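Local coordinates for ArCE4A (Arthrobacter sp. AW19M34-1, PDB 5LFZ), which probably removes N-acetyl groups from chitin-type or related polysaccharides as a metal-dependent carbohydrate esterase of family 4, here with nickel bound, at residues 85-90 with 98-103; 92-97 with 131-136. All coordinates share one frame; numbering follows the deposited sequence.

Contact 1: residues 85-90 with 98-103; sequences DHKDIT and EHEVQW. With NI (nickel (II) ion), chain B.
Two carboxylates, those of D85 and E100, meet with their planes 60° apart, and D85 OD1 lies 2.6 Å from E100 OE2. Oxygens this close suggest that one of the two acids probably holds a proton. D85 places its carboxylate there by turning CG between its own N and carbonyl carbon (chi1 45°), which leaves backbone and side chain facing the same glutamate. E100, bent at its second torsion, accepts D85 N through the syn lone pair of OE1 (3.2 Å, N-H...O 162°), and OE1 also takes F84 N; two backbone donors thus grip one oxygen of this buried acid. Both amides belong to the H-(S/T)-x-x-H motif of CE4 deacetylases, so helix 94-112 holds the segment between the two histidines. H86, directed away from E100, coordinates nickel through NE2 (2.1 Å), with H82, D33 and three waters completing the site.

Water bridging serves the other glutamate oxygen: water 1 donates to E100 OE2 (2.7 Å) and accepts from K87 NZ (3.0 Å). The extended K87 chain also crosses the E100 side chain at about a right angle, bringing K87 CD to 3.7 Å from E100 OE2.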
ATOM      1  N   ASP A  85      13.468   6.296  -3.827  1.00 27.04           N
ATOM      2  CA  ASP A  85      13.214   7.673  -4.241  1.00 30.55           C
ATOM      3  C   ASP A  85      12.213   7.771  -5.394  1.00 30.55           C
ATOM      4  O   ASP A  85      12.244   8.726  -6.173  1.00 32.33           O
ATOM      5  CB  ASP A  85      14.528   8.346  -4.624  1.00 34.64           C
ATOM      6  CG  ASP A  85      15.384   7.465  -5.486  1.00 46.64           C
ATOM      7  OD1 ASP A  85      14.815   6.808  -6.378  1.00 43.99           O
ATOM      8  OD2 ASP A  85      16.616   7.412  -5.265  1.00 50.79           O
ATOM      9  N   HIS A  86      11.340   6.774  -5.490  1.00 28.20           N
ATOM     10  CA  HIS A  86      10.180   6.786  -6.393  1.00 29.58           C
ATOM     11  C   HIS A  86      10.552   6.885  -7.867  1.00 32.35           C
ATOM     12  O   HIS A  86       9.889   7.577  -8.641  1.00 31.18           O
ATOM     13  CB  HIS A  86       9.219   7.929  -6.033  1.00 34.26           C
ATOM     14  CG  HIS A  86       7.798   7.665  -6.428  1.00 30.77           C
ATOM     15  ND1 HIS A  86       7.304   7.962  -7.681  1.00 33.26           N
ATOM     16  CD2 HIS A  86       6.768   7.114  -5.741  1.00 29.69           C
ATOM     17  CE1 HIS A  86       6.032   7.612  -7.746  1.00 31.17           C
ATOM     18  NE2 HIS A  86       5.681   7.098  -6.580  1.00 33.82           N
ATOM     19  N   LYS A  87      11.603   6.185  -8.264  1.00 32.75           N
ATOM     20  CA  LYS A  87      11.964   6.133  -9.672  1.00 31.14           C
ATOM     21  C   LYS A  87      11.261   4.962 -10.364  1.00 30.85           C
ATOM     22  O   LYS A  87      11.072   3.897  -9.775  1.00 32.23           O
ATOM     23  CB  LYS A  87      13.486   6.028  -9.836  1.00 33.87           C
ATOM     24  CG  LYS A  87      14.227   7.288  -9.408  1.00 36.45           C
ATOM     25  CD  LYS A  87      15.737   7.119  -9.425  1.00 37.77           C
ATOM     26  CE  LYS A  87      16.415   8.369  -8.872  1.00 42.67           C
ATOM     27  NZ  LYS A  87      17.903   8.294  -8.908  1.00 47.07           N
ATOM     28  N   ASP A  88      10.846   5.188 -11.605  1.00 33.21           N
ATOM     29  CA  ASP A  88      10.364   4.128 -12.485  1.00 32.05           C
ATOM     30  C   ASP A  88      11.477   3.091 -12.615  1.00 31.12           C
ATOM     31  O   ASP A  88      12.538   3.395 -13.152  1.00 32.69           O
ATOM     32  CB  ASP A  88       9.979   4.733 -13.845  1.00 30.36           C
ATOM     33  CG  ASP A  88       9.439   3.714 -14.842  1.00 36.73           C
ATOM     34  OD1 ASP A  88       9.705   2.501 -14.720  1.00 32.37           O
ATOM     35  OD2 ASP A  88       8.755   4.157 -15.797  1.00 33.61           O
ATOM     36  N   ILE A  89      11.239   1.873 -12.128  1.00 26.98           N
ATOM     37  CA  ILE A  89      12.304   0.876 -12.074  1.00 26.33           C
ATOM     38  C   ILE A  89      12.723   0.424 -13.468  1.00 32.25           C
ATOM     39  O   ILE A  89      13.823  -0.095 -13.643  1.00 33.80           O
ATOM     40  CB  ILE A  89      11.909  -0.377 -11.254  1.00 30.96           C
ATOM     41  CG1 ILE A  89      10.842  -1.192 -11.983  1.00 35.49           C
ATOM     42  CG2 ILE A  89      11.454   0.007  -9.853  1.00 35.71           C
ATOM     43  CD1 ILE A  89      10.506  -2.494 -11.303  1.00 38.33           C
ATOM     44  N   THR A  90      11.859   0.624 -14.460  1.00 31.15           N
ATOM     45  CA  THR A  90      12.185   0.193 -15.820  1.00 30.85           C
ATOM     46  C   THR A  90      13.179   1.148 -16.472  1.00 33.03           C
ATOM     47  O   THR A  90      13.690   0.877 -17.555  1.00 37.52           O
ATOM     48  CB  THR A  90      10.933   0.080 -16.713  1.00 40.97           C
ATOM     49  OG1 THR A  90      10.423   1.388 -17.008  1.00 39.85           O
ATOM     50  CG2 THR A  90       9.855  -0.752 -16.033  1.00 39.21           C
ATOM     51  N   GLU A  98      18.745  -2.721  -7.658  1.00 32.12           N
ATOM     52  CA  GLU A  98      19.284  -3.240  -6.398  1.00 32.84           C
ATOM     53  C   GLU A  98      19.283  -2.177  -5.306  1.00 31.08           C
ATOM     54  O   GLU A  98      18.876  -2.439  -4.177  1.00 29.19           O
ATOM     55  CB  GLU A  98      20.711  -3.765  -6.579  1.00 40.49           C
ATOM     56  CG  GLU A  98      20.823  -5.093  -7.290  1.00 50.73           C
ATOM     57  CD  GLU A  98      22.271  -5.494  -7.527  1.00 64.89           C
ATOM     58  OE1 GLU A  98      23.173  -4.866  -6.927  1.00 61.27           O
ATOM     59  OE2 GLU A  98      22.505  -6.439  -8.309  1.00 73.18           O
ATOM     60  N   HIS A  99      19.753  -0.981  -5.650  1.00 32.85           N
ATOM     61  CA  HIS A  99      19.775   0.134  -4.708  1.00 34.92           C
ATOM     62  C   HIS A  99      18.372   0.482  -4.220  1.00 29.50           C
ATOM     63  O   HIS A  99      18.147   0.614  -3.023  1.00 31.31           O
ATOM     64  CB  HIS A  99      20.422   1.366  -5.339  1.00 39.39           C
ATOM     65  CG  HIS A  99      21.871   1.185  -5.665  1.00 50.95           C
ATOM     66  ND1 HIS A  99      22.680   0.301  -4.984  1.00 50.98           N
ATOM     67  CD2 HIS A  99      22.660   1.775  -6.595  1.00 51.40           C
ATOM     68  CE1 HIS A  99      23.902   0.349  -5.482  1.00 49.77           C
ATOM     69  NE2 HIS A  99      23.917   1.238  -6.461  1.00 55.47           N
ATOM     70  N   GLU A 100      17.431   0.630  -5.147  1.00 31.18           N
ATOM     71  CA  GLU A 100      16.063   0.994  -4.791  1.00 29.43           C
ATOM     72  C   GLU A 100      15.441  -0.001  -3.815  1.00 28.05           C
ATOM     73  O   GLU A 100      14.769   0.387  -2.862  1.00 29.20           O
ATOM     74  CB  GLU A 100      15.193   1.098  -6.041  1.00 26.94           C
ATOM     75  CG  GLU A 100      15.565   2.239  -6.978  1.00 30.25           C
ATOM     76  CD  GLU A 100      15.400   3.601  -6.337  1.00 31.53           C
ATOM     77  OE1 GLU A 100      14.567   3.737  -5.417  1.00 30.75           O
ATOM     78  OE2 GLU A 100      16.103   4.544  -6.762  1.00 38.92           O
ATOM     79  N   VAL A 101      15.661  -1.286  -4.058  1.00 26.20           N
ATOM     80  CA  VAL A 101      15.147  -2.317  -3.165  1.00 25.28           C
ATOM     81  C   VAL A 101      15.884  -2.311  -1.822  1.00 27.23           C
ATOM     82  O   VAL A 101      15.273  -2.184  -0.756  1.00 23.42           O
ATOM     83  CB  VAL A 101      15.265  -3.718  -3.804  1.00 29.30           C
ATOM     84  CG1 VAL A 101      14.963  -4.804  -2.780  1.00 30.77           C
ATOM     85  CG2 VAL A 101      14.338  -3.830  -5.015  1.00 29.61           C
ATOM     86  N   GLN A 102      17.203  -2.443  -1.884  1.00 28.01           N
ATOM     87  CA  GLN A 102      18.005  -2.626  -0.680  1.00 24.88           C
ATOM     88  C   GLN A 102      18.053  -1.402   0.223  1.00 24.73           C
ATOM     89  O   GLN A 102      18.054  -1.542   1.444  1.00 25.39           O
ATOM     90  CB  GLN A 102      19.422  -3.040  -1.054  1.00 25.77           C
ATOM     91  CG  GLN A 102      19.491  -4.396  -1.714  1.00 28.16           C
ATOM     92  CD  GLN A 102      20.898  -4.777  -2.087  1.00 29.00           C
ATOM     93  OE1 GLN A 102      21.860  -4.163  -1.623  1.00 34.04           O
ATOM     94  NE2 GLN A 102      21.035  -5.794  -2.931  1.00 31.88           N
ATOM     95  N   TRP A 103      18.084  -0.205  -0.360  1.00 27.27           N
ATOM     96  CA  TRP A 103      18.092   1.005   0.461  1.00 28.44           C
ATOM     97  C   TRP A 103      16.773   1.166   1.204  1.00 25.20           C
ATOM     98  O   TRP A 103      16.746   1.663   2.326  1.00 24.76           O
ATOM     99  CB  TRP A 103      18.355   2.254  -0.382  1.00 26.61           C
ATOM    100  CG  TRP A 103      19.713   2.318  -0.992  1.00 32.81           C
ATOM    101  CD1 TRP A 103      20.784   1.526  -0.702  1.00 31.88           C
ATOM    102  CD2 TRP A 103      20.148   3.228  -2.006  1.00 36.42           C
ATOM    103  NE1 TRP A 103      21.863   1.889  -1.474  1.00 35.88           N
ATOM    104  CE2 TRP A 103      21.498   2.932  -2.283  1.00 40.70           C
ATOM    105  CE3 TRP A 103      19.527   4.266  -2.707  1.00 43.86           C
ATOM    106  CZ2 TRP A 103      22.236   3.637  -3.229  1.00 41.93           C
ATOM    107  CZ3 TRP A 103      20.264   4.965  -3.648  1.00 44.45           C
ATOM    108  CH2 TRP A 103      21.602   4.648  -3.899  1.00 42.98           C
TER
HETATM  109 NI    NI B 301       3.913   6.328  -5.836  0.54 22.68          NI
HETATM  110  O   HOH W   1      18.332   6.003  -6.970  1.00 51.81           O
HETATM  111  O   HOH W   2       2.114   5.683  -6.175  1.00 36.74           O
HETATM  112  O   HOH W   3       3.630   5.478  -7.786  1.00 36.63           O
HETATM  113  O   HOH W   4       2.980   8.053  -6.568  1.00 31.16           O

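Contact 2: residues 92-97 with 131-136; sequences LTAEGI and DRLIPY
The first turn of helix 94-112, carrying A94 and I97, packs against L133 and I134 of a type I beta turn, D131 to I134, that starts on the last residue of helix 128-131 in the polysaccharide deacetylase (NodB homology) domain. The contact is apolar and partly buried, and joins elements 34 residues apart in sequence.

L133 makes most of the approach with a single methyl. Its CG is anti to the carbonyl carbon (chi1 -60°), and the chain, extended beyond, carries CD1 to the helix. There CD1 meets A94 CA at 3.8 Å and A94 CB at 4.0 Å, and it touches I97 CD1 at 4.0 Å. A94 and I97 are three positions apart, so the methyl reaches two residues on one side of the helix. The L133 and I97 side chains run at about a right angle to each other. The two branches of I97 divide the work: with chi1 at -61°, CG1 takes CD1 to L133, whereas CG2 is directed to I134 CG1, a looser approach of 4.4 Å.

Polar bonds secure each partner separately. T93 is the N-cap of the helix: its OG1 accepts G96 N (3.0 Å, N-H...O 151°). In the other segment, the D131 carboxylate is hydrogen-bonded to G127 N and H126 ND1 of the preceding chain. Beyond the turn, Y136 OH is hydrogen-bonded to D105, and P135 rests on V101, which places P135 and Y136 beside helix 94-112. The turn itself closes through I134 N donating to D131 O at 2.9 Å.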
ATOM      1  N   LEU A  92      15.916   1.863 -14.879  1.00 41.06           N
ATOM      2  CA  LEU A  92      17.147   1.626 -14.133  1.00 36.93           C
ATOM      3  C   LEU A  92      17.946   0.415 -14.593  1.00 41.70           C
ATOM      4  O   LEU A  92      17.437  -0.472 -15.281  1.00 39.23           O
ATOM      5  CB  LEU A  92      16.831   1.475 -12.644  1.00 35.12           C
ATOM      6  CG  LEU A  92      16.062   2.643 -12.024  1.00 34.38           C
ATOM      7  CD1 LEU A  92      15.790   2.369 -10.563  1.00 32.72           C
ATOM      8  CD2 LEU A  92      16.830   3.946 -12.197  1.00 41.91           C
ATOM      9  N   THR A  93      19.212   0.402 -14.196  1.00 39.60           N
ATOM     10  CA  THR A  93      20.086  -0.742 -14.400  1.00 42.27           C
ATOM     11  C   THR A  93      19.813  -1.798 -13.342  1.00 36.72           C
ATOM     12  O   THR A  93      19.034  -1.575 -12.416  1.00 34.21           O
ATOM     13  CB  THR A  93      21.567  -0.339 -14.330  1.00 46.50           C
ATOM     14  OG1 THR A  93      21.849   0.200 -13.031  1.00 46.08           O
ATOM     15  CG2 THR A  93      21.890   0.700 -15.388  1.00 43.46           C
ATOM     16  N   ALA A  94      20.460  -2.949 -13.477  1.00 37.15           N
ATOM     17  CA  ALA A  94      20.328  -3.998 -12.480  1.00 38.68           C
ATOM     18  C   ALA A  94      20.756  -3.483 -11.109  1.00 40.23           C
ATOM     19  O   ALA A  94      20.076  -3.726 -10.112  1.00 39.10           O
ATOM     20  CB  ALA A  94      21.147  -5.216 -12.873  1.00 41.42           C
ATOM     21  N   GLU A  95      21.871  -2.755 -11.066  1.00 40.66           N
ATOM     22  CA  GLU A  95      22.368  -2.221  -9.801  1.00 45.43           C
ATOM     23  C   GLU A  95      21.485  -1.075  -9.299  1.00 39.22           C
ATOM     24  O   GLU A  95      21.321  -0.898  -8.093  1.00 39.00           O
ATOM     25  CB  GLU A  95      23.825  -1.759  -9.930  1.00 53.69           C
ATOM     26  CG  GLU A  95      24.071  -0.629 -10.912  1.00 65.06           C
ATOM     27  CD  GLU A  95      25.533  -0.218 -10.969  1.00 73.01           C
ATOM     28  OE1 GLU A  95      26.078   0.185  -9.919  1.00 74.59           O
ATOM     29  OE2 GLU A  95      26.137  -0.300 -12.060  1.00 75.72           O
ATOM     30  N   GLY A  96      20.915  -0.306 -10.222  1.00 33.82           N
ATOM     31  CA  GLY A  96      19.990   0.753  -9.854  1.00 31.78           C
ATOM     32  C   GLY A  96      18.767   0.191  -9.155  1.00 34.24           C
ATOM     33  O   GLY A  96      18.309   0.727  -8.141  1.00 34.07           O
ATOM     34  N   ILE A  97      18.237  -0.899  -9.697  1.00 28.99           N
ATOM     35  CA  ILE A  97      17.113  -1.588  -9.074  1.00 28.24           C
ATOM     36  C   ILE A  97      17.526  -2.186  -7.730  1.00 27.86           C
ATOM     37  O   ILE A  97      16.754  -2.152  -6.774  1.00 29.48           O
ATOM     38  CB  ILE A  97      16.551  -2.688  -9.992  1.00 30.74           C
ATOM     39  CG1 ILE A  97      16.050  -2.067 -11.304  1.00 33.79           C
ATOM     40  CG2 ILE A  97      15.435  -3.455  -9.290  1.00 32.99           C
ATOM     41  CD1 ILE A  97      15.534  -3.078 -12.307  1.00 33.29           C
ATOM     42  N   ASP A 131      11.400  -7.358 -13.100  1.00 34.25           N
ATOM     43  CA  ASP A 131      10.715  -7.904 -11.931  1.00 36.45           C
ATOM     44  C   ASP A 131      11.476  -9.074 -11.323  1.00 36.17           C
ATOM     45  O   ASP A 131      11.405  -9.314 -10.119  1.00 33.50           O
ATOM     46  CB  ASP A 131       9.294  -8.337 -12.299  1.00 33.49           C
ATOM     47  CG  ASP A 131       8.485  -7.212 -12.921  1.00 33.81           C
ATOM     48  OD1 ASP A 131       8.920  -6.047 -12.824  1.00 36.79           O
ATOM     49  OD2 ASP A 131       7.417  -7.493 -13.503  1.00 36.47           O
ATOM     50  N   ARG A 132      12.220  -9.787 -12.160  1.00 35.57           N
ATOM     51  CA  ARG A 132      12.982 -10.947 -11.710  1.00 37.69           C
ATOM     52  C   ARG A 132      14.036 -10.567 -10.665  1.00 36.93           C
ATOM     53  O   ARG A 132      14.546 -11.425  -9.942  1.00 38.73           O
ATOM     54  CB  ARG A 132      13.646 -11.631 -12.906  1.00 44.29           C
ATOM     55  CG  ARG A 132      14.807 -10.850 -13.476  1.00 47.41           C
ATOM     56  CD  ARG A 132      15.093 -11.239 -14.910  1.00 53.34           C
ATOM     57  NE  ARG A 132      16.246 -10.512 -15.428  1.00 62.48           N
ATOM     58  CZ  ARG A 132      17.490 -10.971 -15.374  1.00 65.38           C
ATOM     59  NH1 ARG A 132      17.729 -12.157 -14.834  1.00 66.35           N
ATOM     60  NH2 ARG A 132      18.492 -10.252 -15.861  1.00 67.10           N
ATOM     61  N   LEU A 133      14.348  -9.277 -10.585  1.00 36.97           N
ATOM     62  CA  LEU A 133      15.335  -8.773  -9.634  1.00 37.52           C
ATOM     63  C   LEU A 133      14.711  -8.379  -8.298  1.00 41.92           C
ATOM     64  O   LEU A 133      15.417  -8.017  -7.357  1.00 48.64           O
ATOM     65  CB  LEU A 133      16.069  -7.572 -10.227  1.00 39.30           C
ATOM     66  CG  LEU A 133      16.833  -7.824 -11.524  1.00 46.29           C
ATOM     67  CD1 LEU A 133      17.529  -6.552 -11.986  1.00 48.66           C
ATOM     68  CD2 LEU A 133      17.832  -8.958 -11.323  1.00 46.38           C
ATOM     69  N   ILE A 134      13.390  -8.447  -8.215  1.00 37.49           N
ATOM     70  CA  ILE A 134      12.689  -8.011  -7.014  1.00 32.14           C
ATOM     71  C   ILE A 134      12.284  -9.217  -6.176  1.00 30.90           C
ATOM     72  O   ILE A 134      11.556 -10.092  -6.644  1.00 33.02           O
ATOM     73  CB  ILE A 134      11.464  -7.161  -7.379  1.00 30.57           C
ATOM     74  CG1 ILE A 134      11.927  -5.861  -8.043  1.00 34.16           C
ATOM     75  CG2 ILE A 134      10.624  -6.851  -6.148  1.00 31.58           C
ATOM     76  CD1 ILE A 134      10.881  -5.206  -8.879  1.00 45.30           C
ATOM     77  N   PRO A 135      12.757  -9.264  -4.922  1.00 30.42           N
ATOM     78  CA  PRO A 135      12.635 -10.446  -4.064  1.00 33.04           C
ATOM     79  C   PRO A 135      11.261 -10.591  -3.413  1.00 34.25           C
ATOM     80  O   PRO A 135      11.096 -11.425  -2.523  1.00 30.10           O
ATOM     81  CB  PRO A 135      13.713 -10.206  -3.006  1.00 34.87           C
ATOM     82  CG  PRO A 135      13.745  -8.725  -2.860  1.00 32.44           C
ATOM     83  CD  PRO A 135      13.438  -8.153  -4.232  1.00 32.05           C
ATOM     84  N   TYR A 136      10.299  -9.787  -3.861  1.00 28.58           N
ATOM     85  CA  TYR A 136       8.950  -9.760  -3.295  1.00 30.64           C
ATOM     86  C   TYR A 136       7.911  -9.824  -4.408  1.00 25.66           C
ATOM     87  O   TYR A 136       8.201  -9.455  -5.544  1.00 28.15           O
ATOM     88  CB  TYR A 136       8.727  -8.482  -2.464  1.00 25.68           C
ATOM     89  CG  TYR A 136       9.854  -8.145  -1.513  1.00 25.09           C
ATOM     90  CD1 TYR A 136      10.217  -9.026  -0.506  1.00 31.63           C
ATOM     91  CD2 TYR A 136      10.555  -6.945  -1.619  1.00 28.64           C
ATOM     92  CE1 TYR A 136      11.244  -8.735   0.364  1.00 38.88           C
ATOM     93  CE2 TYR A 136      11.592  -6.642  -0.742  1.00 32.71           C
ATOM     94  CZ  TYR A 136      11.929  -7.544   0.248  1.00 33.34           C
ATOM     95  OH  TYR A 136      12.960  -7.291   1.134  1.00 36.30           O
TER

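Both contacts use the N-terminal part of helix 94-112, with their own centres about 8 Å apart. Both are peripheral, contact 2 more so: the centre of contact 1 is about 16 Å and that of contact 2 about 19 Å from the centre of the chain. The buried members are E100 in contact 1, I97 and I134 in contact 2. Contact 1 is polar, engaging the loop that carries a metal ligand, whereas contact 2 is apolar and farther from the nickel, which lies about 14 Å from the I134 side chain. They also abut: I89 O lies 3.7 Å from I97 CD1 and I89 CD1 3.7 Å from I134 CD1, so I89 touches both the helix's first turn and the 131-136 turn.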